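DBF2 kinase activator protein MOB1 (Saccharomyces cerevisiae, PDB 2HJN) activates the protein kinase DBF2 by binding it, enabling its phosphorylation by CDC15 in the mitotic exit network of late anaphase. Local coordinates at residues A[51-56]-A[226-231]; A[74-79]-A[159-164]; A[148-151]-A[155-158]; A[179-184]-A[202-207]. One frame throughout, in Å; residues are numbered along the deposited sequence.

How the contacts relate
Helix 49-58, the first helix of the chain, opens contact 1, which closes only near the C terminus, on helix 227-233; the other three contacts all lie within this long loop. Next, the start of helix 75-97 opens contact 2, closed by loop 159-164. Between its two halves the shorter contact 3 joins 148-151 to 155-158 in the same connection between helices 132-147 and 165-187, and Pro162 of contact 2 packs on Ser151 of contact 3. Contact 4 follows in series, joining helix 165-187 to helix 198-214. Its Phe205 packs on Leu226, Leu229 and Val230 of contact 1, whereas contacts 2 and 3 lie across the chain's centre from contact 1.

Contact 1: residues A[51-56]-A[226-231]; sequences QIVEMT and LLELVM
Val53 and Thr56, one turn apart on helix 49-58, close around a single methyl of Leu229, CD2, at the start of helix 227-233. Val53 slides past the leucine in the opposite direction and lays CG2 on Leu229 CD2 at 3.7 Å. Thr56 meets it tip to tip, its CG2 at 3.6 Å from the same Leu229 CD2. The threonine methyl can do so because it stands anti to the backbone N, while OG1 (chi1 -68°) is turned back along its own helix, where it gives a weak hydrogen bond to Ile52 O. This side is the tight one: all three residues are buried, and Phe189 and Tyr185 also touch Thr56 while Phe205 backs Leu229. The other side is loose and faces solvent. There the exposed Glu228 stretches out, CG anti to its backbone N (chi1 -178°), and its stem and carboxylate pass over Val53, with Glu228 CD 4.0 Å from Val53 CG1. Val53 therefore separates the apolar interior from the charged, solvent-facing margin. Cutting Val53 back to an alanine is likely to open a gap beside Leu229 CD2 and leave the stem of Glu228 without its apolar cover. The axes of the two short segments come within 9.8 Å of each other at 29°, roughly parallel. Such side-by-side helix packing, made by apolar contacts with the carbon stem of Glu228 at the margin, joins the first helix of the chain to the last in the largely helical Mob1/phocein fold.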
# COMPACT_ATOMS: atom_id res chain seq x y z
N GLN A 51 12.47 -2.39 22.41
CA GLN A 51 12.51 -3.39 21.33
C GLN A 51 11.88 -2.81 20.05
O GLN A 51 12.46 -2.90 18.97
CB GLN A 51 11.77 -4.68 21.73
CG GLN A 51 12.58 -5.71 22.57
CD GLN A 51 11.79 -6.26 23.76
OE1 GLN A 51 10.63 -6.68 23.63
NE2 GLN A 51 12.40 -6.24 24.93
N ILE A 52 10.69 -2.23 20.18
CA ILE A 52 10.05 -1.67 19.00
C ILE A 52 10.93 -0.63 18.28
O ILE A 52 11.12 -0.73 17.05
CB ILE A 52 8.62 -1.18 19.28
CG1 ILE A 52 7.72 -2.41 19.50
CG2 ILE A 52 8.15 -0.23 18.14
CD1 ILE A 52 6.60 -2.22 20.50
N VAL A 53 11.49 0.33 19.02
CA VAL A 53 12.35 1.37 18.39
C VAL A 53 13.65 0.84 17.72
O VAL A 53 14.10 1.38 16.69
CB VAL A 53 12.65 2.55 19.38
CG1 VAL A 53 13.65 3.54 18.77
CG2 VAL A 53 11.34 3.28 19.77
N GLU A 54 14.26 -0.20 18.29
CA GLU A 54 15.47 -0.77 17.71
C GLU A 54 15.21 -1.54 16.42
O GLU A 54 16.00 -1.48 15.50
CB GLU A 54 16.12 -1.68 18.71
N MSE A 55 14.12 -2.30 16.38
CA MSE A 55 13.61 -2.92 15.15
C MSE A 55 13.34 -1.90 14.03
O MSE A 55 13.62 -2.19 12.87
CB MSE A 55 12.30 -3.65 15.46
CG MSE A 55 11.60 -4.31 14.28
SE MSE A 55 9.90 -5.04 14.93
CE MSE A 55 9.22 -3.51 15.88
N THR A 56 12.76 -0.75 14.41
CA THR A 56 12.51 0.35 13.47
C THR A 56 13.76 0.96 12.84
O THR A 56 13.81 1.21 11.63
CB THR A 56 11.68 1.48 14.11
OG1 THR A 56 10.35 1.00 14.36
CG2 THR A 56 11.61 2.68 13.17
N LEU A 226 5.60 6.42 21.35
CA LEU A 226 6.54 6.64 20.26
C LEU A 226 7.55 7.83 20.50
O LEU A 226 8.30 8.18 19.61
CB LEU A 226 5.83 6.73 18.88
CG LEU A 226 5.07 5.52 18.29
CD1 LEU A 226 4.64 5.81 16.86
CD2 LEU A 226 5.92 4.23 18.34
N LEU A 227 7.55 8.40 21.70
CA LEU A 227 8.46 9.54 21.98
C LEU A 227 9.91 9.35 21.54
O LEU A 227 10.44 10.24 20.92
CB LEU A 227 8.42 9.99 23.46
CG LEU A 227 9.27 11.26 23.64
CD1 LEU A 227 8.63 12.45 22.89
CD2 LEU A 227 9.53 11.58 25.09
N GLU A 228 10.52 8.19 21.84
CA GLU A 228 11.92 7.90 21.42
C GLU A 228 12.04 7.78 19.93
O GLU A 228 13.03 8.23 19.32
CB GLU A 228 12.45 6.58 22.06
CG GLU A 228 13.93 6.25 21.67
CD GLU A 228 14.50 5.01 22.36
OE1 GLU A 228 13.74 4.33 23.09
OE2 GLU A 228 15.70 4.70 22.18
N LEU A 229 11.04 7.17 19.31
CA LEU A 229 10.99 7.07 17.85
C LEU A 229 11.04 8.47 17.22
O LEU A 229 11.83 8.75 16.29
CB LEU A 229 9.70 6.30 17.45
CG LEU A 229 9.66 5.39 16.24
CD1 LEU A 229 9.74 6.24 15.06
CD2 LEU A 229 10.85 4.47 16.25
N VAL A 230 10.17 9.35 17.72
CA VAL A 230 10.11 10.73 17.24
C VAL A 230 11.48 11.39 17.45
O VAL A 230 11.98 12.09 16.57
CB VAL A 230 9.02 11.58 17.95
CG1 VAL A 230 9.00 13.01 17.39
CG2 VAL A 230 7.64 10.94 17.83
N MSE A 231 12.07 11.18 18.64
CA MSE A 231 13.45 11.68 18.95
C MSE A 231 14.49 11.20 17.92
O MSE A 231 15.38 11.95 17.55
CB MSE A 231 13.90 11.26 20.36
CG MSE A 231 13.17 11.87 21.54
SE MSE A 231 13.55 13.78 21.74
CE MSE A 231 11.99 14.58 20.80

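Contact 2: residues A[74-79]-A[159-164]; sequences DENEWL and GTFPEG
A CH-pi contact at the surface, with Asn76 riding over the ring of Phe161, fastens the first turn of helix 75-97 to the loop that leads into helix 165-187. Asn76 CB lies 3.7 Å from the centroid of the Phe161 ring and only 8° off the ring normal, so it sits squarely over the face. Its CG, anti to the carbonyl carbon (chi1 -72°), carries the amide back over the root of the aromatic side chain, where ND2 comes to 3.5 Å from Phe161 CB; the amide plane is inclined to the ring, and this is packing. The far end of the ring rests against the helix start. Phe161 CZ touches Glu77 CG at 3.9 Å, the glutamate chain passing at about a right angle, and Phe161 CE1 approaches Asp74 OD1 at 4.0 Å. That oxygen has a second task: Asp74 is the N-cap, and Glu77 N donates to Asp74 OD1 over 3.1 Å, reaching it from above the carboxylate plane. The aromatic ring thus borders the capping bond as well as the helix side. Beyond the pair, Gly164, with a positive phi of 80°, ends the loop as N-cap of helix 165-187. From that helix Phe165 meets the Phe161 ring and, with Ile166, packs on Asn76, so the loop, its following helix and the start of helix 75-97 share one junction.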
# COMPACT_ATOMS: atom_id res chain seq x y z
N ASP A 74 -1.74 30.92 2.46
CA ASP A 74 -2.61 30.93 3.61
C ASP A 74 -2.34 29.71 4.52
O ASP A 74 -2.28 28.57 4.02
CB ASP A 74 -4.08 31.01 3.17
CG ASP A 74 -5.04 31.00 4.36
OD1 ASP A 74 -5.88 30.06 4.46
OD2 ASP A 74 -4.92 31.91 5.23
N GLU A 75 -2.18 29.96 5.82
CA GLU A 75 -1.84 28.94 6.82
C GLU A 75 -2.90 27.83 6.98
O GLU A 75 -2.55 26.64 7.00
CB GLU A 75 -1.53 29.59 8.18
CG GLU A 75 -1.27 28.60 9.30
CD GLU A 75 -0.66 29.21 10.56
OE1 GLU A 75 0.49 28.88 10.91
OE2 GLU A 75 -1.34 30.00 11.24
N ASN A 76 -4.17 28.24 7.12
CA ASN A 76 -5.34 27.32 7.09
C ASN A 76 -5.38 26.43 5.86
O ASN A 76 -5.68 25.22 5.98
CB ASN A 76 -6.65 28.11 7.15
CG ASN A 76 -6.91 28.69 8.52
OD1 ASN A 76 -6.23 28.37 9.50
ND2 ASN A 76 -7.91 29.58 8.60
N GLU A 77 -5.13 27.01 4.67
CA GLU A 77 -5.12 26.21 3.46
C GLU A 77 -4.00 25.17 3.44
O GLU A 77 -4.23 24.00 3.09
CB GLU A 77 -5.06 27.07 2.21
CG GLU A 77 -6.31 26.94 1.40
CD GLU A 77 -6.31 27.85 0.20
OE1 GLU A 77 -5.64 27.53 -0.82
OE2 GLU A 77 -7.01 28.89 0.30
N TRP A 78 -2.80 25.64 3.78
CA TRP A 78 -1.60 24.82 3.90
C TRP A 78 -1.85 23.66 4.90
O TRP A 78 -1.60 22.49 4.58
CB TRP A 78 -0.45 25.73 4.35
CG TRP A 78 0.91 25.08 4.43
CD1 TRP A 78 1.62 24.81 5.55
CD2 TRP A 78 1.71 24.64 3.32
NE1 TRP A 78 2.82 24.24 5.22
CE2 TRP A 78 2.91 24.12 3.86
CE3 TRP A 78 1.53 24.64 1.94
CZ2 TRP A 78 3.92 23.59 3.07
CZ3 TRP A 78 2.55 24.12 1.13
CH2 TRP A 78 3.72 23.60 1.70
N LEU A 79 -2.38 23.97 6.07
CA LEU A 79 -2.70 22.92 7.05
C LEU A 79 -3.84 21.96 6.61
O LEU A 79 -3.72 20.74 6.78
CB LEU A 79 -2.94 23.51 8.43
CG LEU A 79 -1.87 24.42 9.07
CD1 LEU A 79 -1.96 24.43 10.60
CD2 LEU A 79 -0.45 24.19 8.61
N GLY A 159 -15.66 29.86 -0.23
CA GLY A 159 -15.93 29.55 1.17
C GLY A 159 -14.86 30.16 2.05
O GLY A 159 -13.81 30.59 1.56
N THR A 160 -15.13 30.21 3.35
CA THR A 160 -14.11 30.57 4.35
C THR A 160 -13.91 29.46 5.42
O THR A 160 -14.73 28.57 5.57
CB THR A 160 -14.46 31.90 5.06
OG1 THR A 160 -15.80 31.81 5.53
CG2 THR A 160 -14.31 33.11 4.11
N PHE A 161 -12.80 29.53 6.15
CA PHE A 161 -12.54 28.60 7.26
C PHE A 161 -13.18 29.18 8.54
O PHE A 161 -13.16 30.42 8.73
CB PHE A 161 -11.04 28.44 7.47
CG PHE A 161 -10.34 27.76 6.34
CD1 PHE A 161 -9.85 28.50 5.26
CD2 PHE A 161 -10.12 26.38 6.38
CE1 PHE A 161 -9.19 27.88 4.20
CE2 PHE A 161 -9.45 25.74 5.33
CZ PHE A 161 -8.99 26.48 4.24
N PRO A 162 -13.70 28.30 9.43
CA PRO A 162 -14.32 28.83 10.67
C PRO A 162 -13.27 29.40 11.64
O PRO A 162 -12.08 29.06 11.56
CB PRO A 162 -14.97 27.59 11.29
CG PRO A 162 -14.09 26.44 10.81
CD PRO A 162 -13.73 26.83 9.38
N GLU A 163 -13.71 30.23 12.57
CA GLU A 163 -12.80 30.72 13.59
C GLU A 163 -12.42 29.53 14.42
O GLU A 163 -13.27 28.66 14.68
CB GLU A 163 -13.42 31.83 14.48
CG GLU A 163 -13.51 33.19 13.77
CD GLU A 163 -13.92 34.35 14.70
OE1 GLU A 163 -13.08 34.73 15.57
OE2 GLU A 163 -15.06 34.87 14.53
N GLY A 164 -11.15 29.50 14.83
CA GLY A 164 -10.57 28.42 15.64
C GLY A 164 -10.19 27.18 14.83
O GLY A 164 -9.87 26.14 15.40

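Contact 3: residues A[148-151]-A[155-158]; sequences DDES and SKVT
Ser155 N donates to Glu150 OE1 over 2.7 Å, with an angle of 149° at the hydrogen, and this bond spans the short loop between the two segments. The amide comes in from above the carboxylate plane, 37° out of it. Glu150 reaches it by folding: its CG leaves anti to the backbone N, and a bend at chi2 (75°) swings the carboxylate over toward Ser155. The second oxygen, OE2, is modelled too close to the serine side chain, so the details on that side are doubtful. Just before Glu150, Asp149 forms an Asx turn, OD1 accepting from Ser151 N at 3.1 Å. Ser151 OG adds a second bond to Asp149 OD1 at 2.9 Å from the same face of the carboxylate, so two donors of one residue hold that oxygen and fix the backbone on which Glu150 sits. Across the contact Lys156 passes Glu150 at about a right angle and offers carbon rather than charge, its CE 3.7 Å from Glu150 OE1. The bent lysine chain turns its ammonium the other way, and NZ binds Thr158 OG1 at 3.1 Å. Both segments belong to the surface connection between helices 132-147 and 165-187, and Gln31, from the N-terminal part of the chain, reaches Asp148.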
# COMPACT_ATOMS: atom_id res chain seq x y z
N ASP A 148 -15.44 16.34 4.57
CA ASP A 148 -16.58 16.49 3.63
C ASP A 148 -17.61 17.54 4.13
O ASP A 148 -18.63 17.82 3.46
CB ASP A 148 -17.27 15.13 3.44
CG ASP A 148 -16.52 14.21 2.48
OD1 ASP A 148 -15.58 14.64 1.78
OD2 ASP A 148 -16.90 13.03 2.42
N ASP A 149 -17.33 18.13 5.28
CA ASP A 149 -18.25 19.11 5.91
C ASP A 149 -17.84 20.51 5.47
O ASP A 149 -16.82 21.01 5.90
CB ASP A 149 -18.22 18.94 7.43
CG ASP A 149 -19.13 19.91 8.18
OD1 ASP A 149 -19.64 20.89 7.56
OD2 ASP A 149 -19.26 19.72 9.42
N GLU A 150 -18.63 21.09 4.56
CA GLU A 150 -18.37 22.42 3.97
C GLU A 150 -18.16 23.60 4.96
O GLU A 150 -17.44 24.57 4.66
CB GLU A 150 -19.50 22.75 2.96
CG GLU A 150 -19.34 24.05 2.22
CD GLU A 150 -18.29 23.98 1.14
OE1 GLU A 150 -17.58 24.99 0.93
OE2 GLU A 150 -18.19 22.93 0.49
N SER A 151 -18.75 23.48 6.15
CA SER A 151 -18.57 24.49 7.20
C SER A 151 -17.22 24.39 7.93
O SER A 151 -16.88 25.25 8.77
CB SER A 151 -19.71 24.39 8.23
OG SER A 151 -19.50 23.32 9.17
N SER A 155 -15.33 23.66 0.38
CA SER A 155 -15.10 22.89 -0.84
C SER A 155 -15.19 23.75 -2.10
O SER A 155 -15.28 23.23 -3.22
CB SER A 155 -16.08 21.71 -0.93
OG SER A 155 -17.34 22.15 -1.43
N LYS A 156 -15.16 25.07 -1.92
CA LYS A 156 -15.08 25.99 -3.04
C LYS A 156 -14.07 27.09 -2.74
O LYS A 156 -13.65 27.25 -1.59
CB LYS A 156 -16.47 26.57 -3.37
CG LYS A 156 -17.20 27.20 -2.19
CD LYS A 156 -18.70 26.88 -2.19
CE LYS A 156 -19.39 27.54 -1.01
NZ LYS A 156 -19.50 29.03 -1.17
N VAL A 157 -13.67 27.84 -3.76
CA VAL A 157 -12.78 28.99 -3.57
C VAL A 157 -13.46 30.12 -2.76
O VAL A 157 -12.79 30.84 -2.00
CB VAL A 157 -12.25 29.52 -4.92
CG1 VAL A 157 -11.05 30.47 -4.72
CG2 VAL A 157 -11.85 28.36 -5.80
N THR A 158 -14.79 30.23 -2.91
CA THR A 158 -15.61 31.29 -2.27
C THR A 158 -16.05 31.02 -0.78
O THR A 158 -16.75 31.84 -0.16
CB THR A 158 -16.88 31.54 -3.13
OG1 THR A 158 -17.59 30.31 -3.28
CG2 THR A 158 -16.49 32.07 -4.53

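Contact 4: residues A[179-184]-A[202-207]; sequences RVYAHI and NTSFRH. With ZN (zinc ion), chain B; SO4 (sulfate ion), chain C.
Tyr181 offers one face of its ring to the edge of Phe205 in a T-shaped (edge-to-face) pair, centroids 5.3 Å apart and planes at 68°. The edge atom is Phe205 CD1, which stands 3.6 Å from Tyr181 CG, over the root of the phenol rather than its middle. At the far end the hydroxyl meets the residue before Phe205 on helix 198-214: Tyr181 OH and Ser204 OG share a hydrogen bond modelled very short, at 2.4 Å, with the serine near the plane of the ring. Ser204 OG stands anti to its backbone N (chi1 179°), which aims it across at the phenol; it also bonds Gln89 of helix 75-97. Replacement of Tyr181 by a leucine would probably leave Ser204 without its phenol partner and Phe205 without a face for its edge. Elsewhere Arg179 donates from NH1 to sulfate O4 (2.9 Å) and from NH2 to sulfate O2 (3.1 Å). Arg175 also binds this sulfate, probably from the crystallisation liquor, consistent with the basic phosphopeptide-binding pocket of MOB1 relatives. Two residues after Tyr181, His183 NE2 binds the zinc ion at 2.1 Å, completing with Cys101, Cys106 and His188 the Cys2-His2 zinc site of the Mob fold.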
# COMPACT_ATOMS: atom_id res chain seq x y z
N ARG A 179 -2.48 8.13 16.86
CA ARG A 179 -2.82 6.84 17.49
C ARG A 179 -2.82 5.66 16.47
O ARG A 179 -2.57 4.52 16.86
CB ARG A 179 -4.23 6.91 18.15
CG ARG A 179 -4.26 7.95 19.33
CD ARG A 179 -5.59 8.28 19.98
NE ARG A 179 -5.34 9.44 20.84
CZ ARG A 179 -6.21 10.39 21.14
NH1 ARG A 179 -7.44 10.34 20.68
NH2 ARG A 179 -5.84 11.40 21.94
N VAL A 180 -3.15 5.93 15.20
CA VAL A 180 -3.11 4.89 14.13
C VAL A 180 -1.67 4.53 13.82
O VAL A 180 -1.33 3.34 13.73
CB VAL A 180 -3.84 5.34 12.83
CG1 VAL A 180 -3.83 4.20 11.80
CG2 VAL A 180 -5.32 5.79 13.16
N TYR A 181 -0.80 5.53 13.70
CA TYR A 181 0.65 5.23 13.54
C TYR A 181 1.16 4.41 14.73
O TYR A 181 1.94 3.46 14.54
CB TYR A 181 1.51 6.52 13.48
CG TYR A 181 1.61 7.19 12.13
CD1 TYR A 181 2.24 6.57 11.06
CD2 TYR A 181 1.10 8.48 11.95
CE1 TYR A 181 2.33 7.23 9.82
CE2 TYR A 181 1.18 9.12 10.76
CZ TYR A 181 1.81 8.50 9.70
OH TYR A 181 1.90 9.20 8.55
N ALA A 182 0.69 4.76 15.93
CA ALA A 182 1.17 4.05 17.14
C ALA A 182 0.80 2.56 17.10
O ALA A 182 1.62 1.68 17.45
CB ALA A 182 0.66 4.72 18.45
N HIS A 183 -0.44 2.25 16.70
CA HIS A 183 -0.85 0.83 16.60
C HIS A 183 -0.02 0.06 15.54
O HIS A 183 0.34 -1.12 15.75
CB HIS A 183 -2.36 0.70 16.32
CG HIS A 183 -2.84 -0.72 16.35
ND1 HIS A 183 -2.82 -1.49 17.49
CD2 HIS A 183 -3.18 -1.55 15.33
CE1 HIS A 183 -3.18 -2.72 17.19
NE2 HIS A 183 -3.40 -2.79 15.89
N ILE A 184 0.23 0.69 14.39
CA ILE A 184 0.98 0.05 13.29
C ILE A 184 2.38 -0.34 13.75
O ILE A 184 2.81 -1.47 13.56
CB ILE A 184 1.08 0.95 11.96
CG1 ILE A 184 -0.27 1.09 11.26
CG2 ILE A 184 1.98 0.31 10.87
CD1 ILE A 184 -0.32 2.26 10.28
N ASN A 202 8.33 5.03 7.64
CA ASN A 202 9.22 5.93 8.41
C ASN A 202 9.27 7.34 7.81
O ASN A 202 9.33 8.32 8.56
CB ASN A 202 10.65 5.36 8.57
CG ASN A 202 10.72 4.10 9.44
OD1 ASN A 202 9.80 3.76 10.18
ND2 ASN A 202 11.85 3.39 9.31
N THR A 203 9.21 7.43 6.48
CA THR A 203 9.19 8.73 5.79
C THR A 203 7.91 9.51 6.04
O THR A 203 7.99 10.69 6.34
CB THR A 203 9.49 8.62 4.24
OG1 THR A 203 10.78 7.97 4.04
CG2 THR A 203 9.51 9.99 3.59
N SER A 204 6.75 8.85 5.91
CA SER A 204 5.41 9.45 6.27
C SER A 204 5.35 9.95 7.70
O SER A 204 4.95 11.08 7.97
CB SER A 204 4.31 8.37 6.06
OG SER A 204 2.97 8.80 6.39
N PHE A 205 5.74 9.08 8.63
CA PHE A 205 5.72 9.42 10.04
C PHE A 205 6.66 10.61 10.38
O PHE A 205 6.29 11.48 11.20
CB PHE A 205 6.09 8.17 10.84
CG PHE A 205 6.08 8.36 12.34
CD1 PHE A 205 4.89 8.45 13.03
CD2 PHE A 205 7.28 8.40 13.06
CE1 PHE A 205 4.86 8.62 14.42
CE2 PHE A 205 7.30 8.57 14.47
CZ PHE A 205 6.10 8.68 15.15
N ARG A 206 7.86 10.60 9.80
CA ARG A 206 8.82 11.68 9.97
C ARG A 206 8.21 13.01 9.49
O ARG A 206 8.32 14.02 10.18
CB ARG A 206 10.11 11.38 9.16
CG ARG A 206 11.14 12.57 9.05
CD ARG A 206 12.46 12.22 8.24
NE ARG A 206 12.30 12.29 6.77
CZ ARG A 206 12.55 11.29 5.92
NH1 ARG A 206 12.97 10.10 6.38
NH2 ARG A 206 12.39 11.45 4.60
N HIS A 207 7.61 13.01 8.30
CA HIS A 207 6.99 14.22 7.71
C HIS A 207 5.78 14.67 8.57
O HIS A 207 5.58 15.89 8.79
CB HIS A 207 6.66 13.95 6.22
CG HIS A 207 6.10 15.15 5.49
ND1 HIS A 207 5.05 15.05 4.59
CD2 HIS A 207 6.42 16.47 5.54
CE1 HIS A 207 4.77 16.24 4.11
NE2 HIS A 207 5.57 17.12 4.67
ZN ZN B . -3.94 -4.62 14.93
S SO4 C . -9.17 13.70 21.65
O1 SO4 C . -8.94 14.84 20.75
O2 SO4 C . -7.94 13.57 22.46
O3 SO4 C . -10.39 13.84 22.43
O4 SO4 C . -9.38 12.44 20.97